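Local coordinates for protein secreted in xylem 3 (Fusarium oxysporum, PDB 5OD4) that is of unknown biochemical function but acts as the Avr2 effector of a fungal plant pathogen, probably suppressing host immunity, at residues 19-24 with 119-124; 48-53 with 61-66; 77-82 with 109-114. All blocks are in the same frame, centred on the assembly; numbering follows the deposited sequence. Where two conformers were deposited one is given.

Contact 1: 19-24 with 119-124; sequences TSFSTE and YTYYLT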
loop_
_atom_site.group_PDB
_atom_site.type_symbol
_atom_site.label_atom_id
_atom_site.label_comp_id
_atom_site.label_asym_id
_atom_site.label_seq_id
_atom_site.Cartn_x
_atom_site.Cartn_y
_atom_site.Cartn_z
ATOM N N THR A 19 -4.967 -5.857 -1.558
ATOM C CA THR A 19 -5.432 -6.146 -0.211
ATOM C C THR A 19 -6.155 -4.921 0.332
ATOM O O THR A 19 -5.991 -3.838 -0.168
ATOM C CB THR A 19 -4.273 -6.596 0.703
ATOM O OG1 THR A 19 -4.825 -7.146 1.895
ATOM C CG2 THR A 19 -3.280 -5.489 1.030
ATOM N N SER A 20 -6.953 -5.134 1.354
ATOM C CA SER A 20 -7.561 -4.026 2.059
ATOM C C SER A 20 -7.320 -4.168 3.534
ATOM O O SER A 20 -7.109 -5.260 4.036
ATOM C CB SER A 20 -9.026 -3.938 1.774
ATOM O OG SER A 20 -9.686 -5.093 2.219
ATOM N N PHE A 21 -7.382 -3.048 4.237
ATOM C CA PHE A 21 -7.184 -3.068 5.678
ATOM C C PHE A 21 -7.888 -1.909 6.326
ATOM O O PHE A 21 -8.153 -0.886 5.712
ATOM C CB PHE A 21 -5.706 -3.100 6.073
ATOM C CG PHE A 21 -4.919 -1.874 5.663
ATOM C CD1 PHE A 21 -4.361 -1.785 4.402
ATOM C CD2 PHE A 21 -4.765 -0.790 6.523
ATOM C CE1 PHE A 21 -3.611 -0.670 4.040
ATOM C CE2 PHE A 21 -4.026 0.301 6.160
ATOM C CZ PHE A 21 -3.461 0.367 4.920
ATOM N N SER A 22 -8.159 -2.108 7.611
ATOM C CA SER A 22 -8.698 -1.098 8.506
ATOM C C SER A 22 -7.572 -0.569 9.427
ATOM O O SER A 22 -6.545 -1.191 9.625
ATOM C CB SER A 22 -9.850 -1.699 9.350
ATOM O OG SER A 22 -10.927 -2.162 8.568
ATOM N N THR A 23 -7.821 0.596 9.971
ATOM C CA THR A 23 -6.976 1.165 11.034
ATOM C C THR A 23 -7.819 1.174 12.315
ATOM O O THR A 23 -8.948 1.688 12.338
ATOM C CB THR A 23 -6.525 2.587 10.661
ATOM O OG1 THR A 23 -5.695 2.507 9.483
ATOM C CG2 THR A 23 -5.850 3.302 11.777
ATOM N N GLU A 24 -7.223 0.674 13.380
ATOM C CA GLU A 24 -7.915 0.644 14.640
ATOM C C GLU A 24 -8.079 2.024 15.225
ATOM O O GLU A 24 -7.182 2.879 15.038
ATOM C CB GLU A 24 -7.193 -0.233 15.669
ATOM C CG GLU A 24 -7.366 -1.734 15.449
ATOM C CD GLU A 24 -7.187 -2.305 14.065
ATOM O OE1 GLU A 24 -8.184 -2.889 13.572
ATOM O OE2 GLU A 24 -6.064 -2.251 13.534
ATOM N N TYR A 119 -11.603 5.450 7.508
ATOM C CA TYR A 119 -11.586 4.946 6.147
ATOM C C TYR A 119 -11.101 3.506 6.158
ATOM O O TYR A 119 -10.324 3.116 7.024
ATOM C CB TYR A 119 -10.611 5.744 5.266
ATOM C CG TYR A 119 -10.945 7.170 5.102
ATOM C CD1 TYR A 119 -10.513 8.112 6.024
ATOM C CD2 TYR A 119 -11.658 7.613 3.998
ATOM C CE1 TYR A 119 -10.799 9.457 5.860
ATOM C CE2 TYR A 119 -11.922 8.977 3.811
ATOM C CZ TYR A 119 -11.481 9.880 4.750
ATOM O OH TYR A 119 -11.766 11.213 4.565
ATOM N N THR A 120 -11.526 2.751 5.157
ATOM C CA THR A 120 -10.897 1.486 4.802
ATOM C C THR A 120 -9.944 1.762 3.644
ATOM O O THR A 120 -10.269 2.551 2.745
ATOM C CB THR A 120 -11.960 0.439 4.360
ATOM O OG1 THR A 120 -12.970 0.324 5.392
ATOM C CG2 THR A 120 -11.366 -0.928 4.109
ATOM N N TYR A 121 -8.790 1.106 3.655
ATOM C CA TYR A 121 -7.738 1.364 2.693
ATOM C C TYR A 121 -7.559 0.172 1.772
ATOM O O TYR A 121 -7.605 -0.976 2.214
ATOM C CB TYR A 121 -6.408 1.673 3.443
ATOM C CG TYR A 121 -6.575 2.842 4.357
ATOM C CD1 TYR A 121 -6.541 4.127 3.863
ATOM C CD2 TYR A 121 -6.840 2.680 5.696
ATOM C CE1 TYR A 121 -6.744 5.223 4.695
ATOM C CE2 TYR A 121 -7.063 3.754 6.545
ATOM C CZ TYR A 121 -7.022 5.019 6.028
ATOM O OH TYR A 121 -7.251 6.137 6.814
ATOM N N TYR A 122 -7.334 0.462 0.489
ATOM C CA TYR A 122 -7.222 -0.566 -0.557
ATOM C C TYR A 122 -5.911 -0.368 -1.277
ATOM O O TYR A 122 -5.722 0.655 -1.945
ATOM C CB TYR A 122 -8.407 -0.463 -1.542
ATOM C CG TYR A 122 -9.730 -0.746 -0.873
ATOM C CD1 TYR A 122 -10.391 0.226 -0.095
ATOM C CD2 TYR A 122 -10.300 -1.991 -0.983
ATOM C CE1 TYR A 122 -11.596 -0.040 0.523
ATOM C CE2 TYR A 122 -11.520 -2.295 -0.332
ATOM C CZ TYR A 122 -12.125 -1.308 0.421
ATOM O OH TYR A 122 -13.327 -1.570 1.046
ATOM N N LEU A 123 -5.011 -1.337 -1.155
ATOM C CA LEU A 123 -3.694 -1.295 -1.757
ATOM C C LEU A 123 -3.680 -2.176 -3.007
ATOM O O LEU A 123 -4.129 -3.322 -2.964
ATOM C CB LEU A 123 -2.668 -1.851 -0.756
ATOM C CG LEU A 123 -1.254 -2.101 -1.241
ATOM C CD1 LEU A 123 -0.580 -0.802 -1.653
ATOM C CD2 LEU A 123 -0.446 -2.828 -0.177
ATOM N N THR A 124 -3.104 -1.639 -4.079
ATOM C CA THR A 124 -2.847 -2.421 -5.304
ATOM C C THR A 124 -1.397 -2.227 -5.675
ATOM O O THR A 124 -0.900 -1.094 -5.696
ATOM C CB THR A 124 -3.746 -1.989 -6.456
ATOM O OG1 THR A 124 -5.119 -2.084 -6.092
ATOM C CG2 THR A 124 -3.521 -2.848 -7.694
HETATM O O HOH W 1 -12.395 0.041 8.036
HETATM O O HOH W 2 -10.569 1.709 9.324
#

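Contact 2: 48-53 with 61-66; sequences HRIYER and TVIDVA. With EDO (1,2-ethanediol), chain C; EDO (1,2-ethanediol), chain E.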
loop_
_atom_site.group_PDB
_atom_site.type_symbol
_atom_site.label_atom_id
_atom_site.label_comp_id
_atom_site.label_asym_id
_atom_site.label_seq_id
_atom_site.Cartn_x
_atom_site.Cartn_y
_atom_site.Cartn_z
ATOM N N HIS A 48 5.918 -6.740 0.882
ATOM C CA HIS A 48 5.297 -5.534 1.388
ATOM C C HIS A 48 5.145 -5.608 2.885
ATOM O O HIS A 48 5.138 -6.688 3.486
ATOM C CB HIS A 48 3.923 -5.280 0.733
ATOM C CG HIS A 48 2.822 -6.154 1.258
ATOM N ND1 HIS A 48 2.842 -7.529 1.239
ATOM C CD2 HIS A 48 1.665 -5.805 1.863
ATOM C CE1 HIS A 48 1.731 -7.976 1.807
ATOM N NE2 HIS A 48 0.990 -6.957 2.183
ATOM N N ARG A 49 4.972 -4.443 3.514
ATOM C CA ARG A 49 4.545 -4.397 4.900
ATOM C C ARG A 49 3.677 -3.181 5.107
ATOM O O ARG A 49 3.897 -2.138 4.502
ATOM C CB ARG A 49 5.722 -4.428 5.879
ATOM C CG ARG A 49 6.774 -3.373 5.630
ATOM C CD ARG A 49 7.894 -3.495 6.642
ATOM N NE ARG A 49 8.844 -2.413 6.471
ATOM C CZ ARG A 49 9.985 -2.330 7.111
ATOM N NH1 ARG A 49 10.368 -3.271 7.965
ATOM N NH2 ARG A 49 10.772 -1.305 6.871
ATOM N N ILE A 50 2.691 -3.333 5.988
ATOM C CA ILE A 50 1.713 -2.311 6.336
ATOM C C ILE A 50 1.757 -2.199 7.844
ATOM O O ILE A 50 1.546 -3.195 8.539
ATOM C CB ILE A 50 0.304 -2.698 5.852
ATOM C CG1 ILE A 50 0.265 -2.960 4.336
ATOM C CG2 ILE A 50 -0.681 -1.625 6.256
ATOM C CD1 ILE A 50 -0.988 -3.643 3.851
ATOM N N TYR A 51 2.085 -1.023 8.357
ATOM C CA TYR A 51 2.361 -0.879 9.778
ATOM C C TYR A 51 2.134 0.531 10.218
ATOM O O TYR A 51 1.755 1.374 9.430
ATOM C CB TYR A 51 3.776 -1.371 10.102
ATOM C CG TYR A 51 4.885 -0.608 9.436
ATOM C CD1 TYR A 51 5.230 -0.843 8.104
ATOM C CD2 TYR A 51 5.623 0.320 10.127
ATOM C CE1 TYR A 51 6.276 -0.171 7.496
ATOM C CE2 TYR A 51 6.697 0.968 9.538
ATOM C CZ TYR A 51 7.029 0.720 8.232
ATOM O OH TYR A 51 8.116 1.355 7.664
ATOM N N GLU A 52 2.349 0.785 11.506
ATOM C CA GLU A 52 2.246 2.131 12.060
ATOM C C GLU A 52 3.545 2.533 12.723
ATOM O O GLU A 52 4.307 1.690 13.209
ATOM C CB GLU A 52 1.079 2.231 13.048
ATOM C CG GLU A 52 -0.260 2.047 12.294
ATOM C CD GLU A 52 -1.422 1.594 13.167
ATOM O OE1 GLU A 52 -1.178 0.938 14.202
ATOM O OE2 GLU A 52 -2.575 1.982 12.856
ATOM N N ARG A 53 3.803 3.842 12.735
ATOM C CA ARG A 53 4.931 4.422 13.420
ATOM C C ARG A 53 4.507 5.664 14.141
ATOM O O ARG A 53 3.573 6.348 13.770
ATOM C CB ARG A 53 6.083 4.704 12.466
ATOM C CG ARG A 53 5.908 5.777 11.431
ATOM C CD ARG A 53 7.255 6.271 10.883
ATOM N NE ARG A 53 7.914 5.272 10.043
ATOM C CZ ARG A 53 8.135 5.356 8.714
ATOM N NH1 ARG A 53 8.750 4.357 8.088
ATOM N NH2 ARG A 53 7.750 6.406 7.986
ATOM N N THR A 61 0.375 5.771 9.466
ATOM C CA THR A 61 0.272 4.489 8.751
ATOM C C THR A 61 1.331 4.515 7.639
ATOM O O THR A 61 1.472 5.520 6.949
ATOM C CB THR A 61 -1.123 4.322 8.176
ATOM O OG1 THR A 61 -2.093 4.357 9.232
ATOM C CG2 THR A 61 -1.268 3.033 7.379
ATOM N N VAL A 62 2.030 3.396 7.479
ATOM C CA VAL A 62 3.124 3.262 6.520
ATOM C C VAL A 62 2.946 2.004 5.703
ATOM O O VAL A 62 2.637 0.937 6.270
ATOM C CB VAL A 62 4.492 3.216 7.241
ATOM C CG1 VAL A 62 5.621 3.248 6.228
ATOM C CG2 VAL A 62 4.638 4.376 8.240
ATOM N N ILE A 63 3.208 2.112 4.403
ATOM C CA ILE A 63 3.314 0.949 3.534
ATOM C C ILE A 63 4.669 1.000 2.861
ATOM O O ILE A 63 4.995 1.989 2.223
ATOM C CB ILE A 63 2.207 0.915 2.485
ATOM C CG1 ILE A 63 0.835 0.921 3.158
ATOM C CG2 ILE A 63 2.373 -0.318 1.558
ATOM C CD1 ILE A 63 -0.351 0.834 2.235
ATOM N N ASP A 64 5.429 -0.090 2.969
ATOM C CA ASP A 64 6.685 -0.275 2.221
ATOM C C ASP A 64 6.517 -1.428 1.253
ATOM O O ASP A 64 5.951 -2.460 1.608
ATOM C CB ASP A 64 7.843 -0.603 3.169
ATOM C CG ASP A 64 8.221 0.480 4.118
ATOM O OD1 ASP A 64 8.220 1.676 3.753
ATOM O OD2 ASP A 64 8.613 0.126 5.290
ATOM N N VAL A 65 7.109 -1.273 0.040
ATOM C CA VAL A 65 7.103 -2.324 -0.981
ATOM C C VAL A 65 8.530 -2.463 -1.475
ATOM O O VAL A 65 9.161 -1.472 -1.830
ATOM C CB VAL A 65 6.162 -1.950 -2.127
ATOM C CG1 VAL A 65 6.238 -3.009 -3.233
ATOM C CG2 VAL A 65 4.737 -1.787 -1.630
ATOM N N ALA A 66 9.060 -3.714 -1.530
ATOM C CA ALA A 66 10.439 -3.889 -1.936
ATOM C C ALA A 66 10.618 -5.207 -2.634
ATOM O O ALA A 66 9.893 -6.181 -2.366
ATOM C CB ALA A 66 11.373 -3.821 -0.735
HETATM C C1 EDO C . 2.143 -7.142 5.883
HETATM O O1 EDO C . 2.327 -6.064 6.866
HETATM C C2 EDO C . 1.039 -8.158 6.163
HETATM O O2 EDO C . -0.165 -7.434 6.344
HETATM C C1 EDO E . 4.740 -2.066 13.990
HETATM O O1 EDO E . 5.172 -0.703 14.234
HETATM C C2 EDO E . 3.234 -2.263 14.239
HETATM O O2 EDO E . 2.456 -1.552 13.262
HETATM O O HOH W 3 -3.057 1.991 10.219
HETATM O O HOH W 4 9.653 3.293 5.448
#

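Contact 3: 77-82 with 109-114; sequences YEIEVR and ATISWD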
loop_
_atom_site.group_PDB
_atom_site.type_symbol
_atom_site.label_atom_id
_atom_site.label_comp_id
_atom_site.label_asym_id
_atom_site.label_seq_id
_atom_site.Cartn_x
_atom_site.Cartn_y
_atom_site.Cartn_z
ATOM N N TYR A 77 6.882 -0.836 -11.312
ATOM C CA TYR A 77 5.633 -1.189 -10.637
ATOM C C TYR A 77 4.928 0.054 -10.168
ATOM O O TYR A 77 5.532 1.025 -9.677
ATOM C CB TYR A 77 5.896 -2.099 -9.412
ATOM C CG TYR A 77 6.570 -3.398 -9.750
ATOM C CD1 TYR A 77 7.960 -3.456 -9.910
ATOM C CD2 TYR A 77 5.871 -4.568 -9.903
ATOM C CE1 TYR A 77 8.591 -4.630 -10.210
ATOM C CE2 TYR A 77 6.507 -5.773 -10.192
ATOM C CZ TYR A 77 7.859 -5.798 -10.344
ATOM O OH TYR A 77 8.565 -6.930 -10.631
ATOM N N GLU A 78 3.601 0.010 -10.298
ATOM C CA GLU A 78 2.668 1.012 -9.803
ATOM C C GLU A 78 2.115 0.533 -8.468
ATOM O O GLU A 78 1.667 -0.613 -8.353
ATOM C CB GLU A 78 1.550 1.179 -10.836
ATOM C CG GLU A 78 0.431 2.132 -10.463
ATOM C CD GLU A 78 0.801 3.585 -10.482
ATOM O OE1 GLU A 78 1.942 3.956 -10.741
ATOM O OE2 GLU A 78 -0.125 4.416 -10.227
ATOM N N ILE A 79 2.127 1.415 -7.460
ATOM C CA ILE A 79 1.633 1.121 -6.127
ATOM C C ILE A 79 0.590 2.183 -5.798
ATOM O O ILE A 79 0.873 3.372 -5.878
ATOM C CB ILE A 79 2.772 1.169 -5.099
ATOM C CG1 ILE A 79 3.875 0.181 -5.438
ATOM C CG2 ILE A 79 2.240 0.915 -3.704
ATOM C CD1 ILE A 79 5.206 0.525 -4.842
ATOM N N GLU A 80 -0.642 1.752 -5.485
ATOM C CA GLU A 80 -1.739 2.693 -5.263
ATOM C C GLU A 80 -2.480 2.362 -4.012
ATOM O O GLU A 80 -2.768 1.190 -3.743
ATOM C CB GLU A 80 -2.702 2.685 -6.467
ATOM C CG GLU A 80 -2.061 3.042 -7.770
ATOM C CD GLU A 80 -2.977 3.083 -8.977
ATOM O OE1 GLU A 80 -4.157 2.678 -8.901
ATOM O OE2 GLU A 80 -2.485 3.580 -10.030
ATOM N N VAL A 81 -2.890 3.410 -3.299
ATOM C CA VAL A 81 -3.794 3.294 -2.164
ATOM C C VAL A 81 -5.025 4.142 -2.428
ATOM O O VAL A 81 -4.905 5.360 -2.673
ATOM C CB VAL A 81 -3.136 3.723 -0.844
ATOM C CG1 VAL A 81 -4.135 3.652 0.294
ATOM C CG2 VAL A 81 -1.907 2.879 -0.565
ATOM N N ARG A 82 -6.196 3.519 -2.346
ATOM C CA ARG A 82 -7.465 4.233 -2.303
ATOM C C ARG A 82 -8.011 4.164 -0.885
ATOM O O ARG A 82 -7.735 3.220 -0.139
ATOM C CB ARG A 82 -8.479 3.633 -3.280
ATOM C CG ARG A 82 -7.969 3.686 -4.711
ATOM C CD ARG A 82 -8.961 3.218 -5.745
ATOM N NE ARG A 82 -10.009 4.178 -5.910
ATOM C CZ ARG A 82 -11.279 4.081 -5.513
ATOM N NH1 ARG A 82 -11.763 3.079 -4.828
ATOM N NH2 ARG A 82 -12.027 5.076 -5.827
ATOM N N ALA A 109 9.861 1.311 -1.939
ATOM C CA ALA A 109 8.889 2.348 -2.259
ATOM C C ALA A 109 7.997 2.500 -1.047
ATOM O O ALA A 109 7.562 1.490 -0.477
ATOM C CB ALA A 109 8.080 1.978 -3.482
ATOM N N THR A 110 7.734 3.743 -0.606
ATOM C CA THR A 110 7.041 3.979 0.671
ATOM C C THR A 110 5.943 5.002 0.482
ATOM O O THR A 110 6.116 6.008 -0.217
ATOM C CB THR A 110 8.066 4.481 1.718
ATOM O OG1 THR A 110 9.089 3.484 1.892
ATOM C CG2 THR A 110 7.422 4.774 3.032
ATOM N N ILE A 111 4.834 4.746 1.156
ATOM C CA ILE A 111 3.716 5.662 1.291
ATOM C C ILE A 111 3.387 5.798 2.760
ATOM O O ILE A 111 3.411 4.797 3.469
ATOM C CB ILE A 111 2.499 5.125 0.521
ATOM C CG1 ILE A 111 2.785 5.020 -0.958
ATOM C CG2 ILE A 111 1.264 5.914 0.818
ATOM C CD1 ILE A 111 1.716 4.315 -1.738
ATOM N N SER A 112 3.032 7.002 3.210
ATOM C CA SER A 112 2.589 7.138 4.610
ATOM C C SER A 112 1.596 8.259 4.736
ATOM O O SER A 112 1.519 9.141 3.887
ATOM C CB SER A 112 3.760 7.347 5.559
ATOM O OG SER A 112 4.415 8.583 5.354
ATOM N N TRP A 113 0.843 8.204 5.833
ATOM C CA TRP A 113 -0.208 9.197 6.101
ATOM C C TRP A 113 -0.533 9.207 7.578
ATOM O O TRP A 113 -0.204 8.279 8.310
ATOM C CB TRP A 113 -1.452 8.955 5.255
ATOM C CG TRP A 113 -2.161 7.657 5.482
ATOM C CD1 TRP A 113 -3.159 7.405 6.371
ATOM C CD2 TRP A 113 -1.985 6.450 4.740
ATOM N NE1 TRP A 113 -3.628 6.124 6.225
ATOM C CE2 TRP A 113 -2.919 5.518 5.224
ATOM C CE3 TRP A 113 -1.147 6.065 3.671
ATOM C CZ2 TRP A 113 -3.044 4.258 4.673
ATOM C CZ3 TRP A 113 -1.274 4.801 3.167
ATOM C CH2 TRP A 113 -2.202 3.914 3.659
ATOM N N ASP A 114 -1.199 10.259 8.037
ATOM C CA ASP A 114 -1.646 10.325 9.435
ATOM C C ASP A 114 -2.736 9.263 9.634
ATOM O O ASP A 114 -3.740 9.242 8.941
ATOM C CB ASP A 114 -2.201 11.705 9.756
ATOM C CG ASP A 114 -1.154 12.790 9.775
ATOM O OD1 ASP A 114 0.049 12.536 9.911
ATOM O OD2 ASP A 114 -1.570 13.973 9.760
#

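Contact 1: 19-24 with 119-124
F21 and Y121 form an antiparallel hydrogen-bonded pair in a ladder that continues through S20 with Y122 to T19 with L123. The backbone evidence is a two-way exchange at each end: F21 N gives to Y121 O at 2.9 Å and Y121 N returns a bond to F21 O, and T19 and L123 repeat the pattern. Between them, S20 CA comes to 3.1 Å from Y121 O in a CA-H...O contact.

Beyond F21, water carries the polar link. One molecule bonds both S22 OG and T120 OG1, each at 2.7 Å; a second accepts from T23 N and meets Y119 O.

The main aromatic contact is CH-pi. With CG between backbone N and carbonyl carbon (chi1 64°), the F21 ring comes nearer segment 119-124, and Y121 CB stands over one face, toward the rim, 3.5 Å from F21 CZ. The two rings, planes 30° apart, are slid so far that they barely overlap. Y121 OH is held by D116 O.

Carbon contacts lie on both faces: T19 CG2 to L123 CD2 at 4.1 Å beside F21, and S20 CB to Y122 CD2 at 3.6 Å on the reverse. This is edge-strand pairing in one sheet of a beta-sandwich.

Contact 2: 48-53 with 61-66
D64 OD2 is gripped by three donors from the partner strand, two from R49 and one from Y51. R49 NE bonds it at 2.8 Å, in the guanidinium plane and on the anti lone pair, forming a salt bridge; R49 NH2 adds a more bent bond to the same oxygen (137° at the hydrogen). Y51 OH donates at 2.7 Å from the syn side, 31° out of the carboxylate plane. So many donors would be expected to favour the charged carboxylate.

V62 packs beside this cluster. Its CB lies over one face of the Y51 ring, 3.8 Å from the centroid and offset toward the rim, a CH-pi contact, while its CG2 sits 3.6 Å above the R53 guanidinium plane, over the centre.

The second shell fixes these groups. R49 is extended from CG to NE and its NH1 meets D35 OD1 and P36 O, while D64 OD1 bonds T110 OG1 and a water that R53 NH1 reaches. On the reverse face, I50 CG1 meets I63 CG1 at 4.1 Å, and a water joins T61 OG1 to E52 OE2; E52 OE1 forms a salt bridge with R30. Two 1,2-ethanediols, probably from the crystallisation liquor, bind the backbone: I50 N donates to one, E52 N to the other, which donates back to E52 O.

Paired backbone bonds at R49 with D64 and Y51 with V62 set the hairpin register. Strand 60-66 is hydrogen-bonded on its other side to strand 109-114, H48 pairs with E39 of strand 39-40, and I50 and I63 pack onto F21 in the opposing sheet.

Contact 3: 77-82 with 109-114
W113, which meets V81 through its ring, is anchored by its backbone: W113 O accepts from T61 N, tying strand 109-114 into its own sheet. Toward segment 77-82 the evidence is purely apolar. No hydrogen bond crosses, and the short axes approach no closer than 9.1 Å, with N-to-C directions only 12° apart, a spacing that fits sheets packed face to face.

Four side-chain contacts bridge the gap. I79 CD1 presses on A109 CB at 3.5 Å, tighter than usual for two carbons. I111 CD1 touches two partners, 4.0 Å from I79 CG2 and 4.1 Å from V81 CG2, its chain sliding past both in the opposite direction. V81 and W113 reach tip to tip: CG1 anti to the backbone N (chi1 177°) puts V81 CG1 3.9 Å from W113 CH2.

On the far side of strand 77-85, the carboxylate of E80 accepts from the backbone N atoms of V6 and F7, and its side chain touches C5, whose disulfide to C95 reaches strand 94-101. Within the interior, F96 meets the W113 ring edge-to-face. Strand 77-85 runs between 119-127 and 94-101, strand 109-114 lies next to 60-66, and L123 touches both I79 and V81, with V65 beside I79 and I63 beside V81.

From the N terminus, segment 19-24 comes first and waits for its partner until 119-124, so contact 1 closes a loop of 94 residues that encloses contacts 2 and 3. Inside it, contact 2 closes early as a hairpin with seven residues between its segments. Contact 3 then opens at 77-82 and closes at 109-114, in series with contact 2; no two loops cross. Contact 1 lies within one four-stranded sheet and contact 2 within the other, while contact 3 spans the two. Strand 119-127 pairs with 77-85, and 60-66 with 109-114, so contact 3 shares a sheet with each of the others. T23 CG2 packing on E52 OE2 joins contacts 1 and 2 directly.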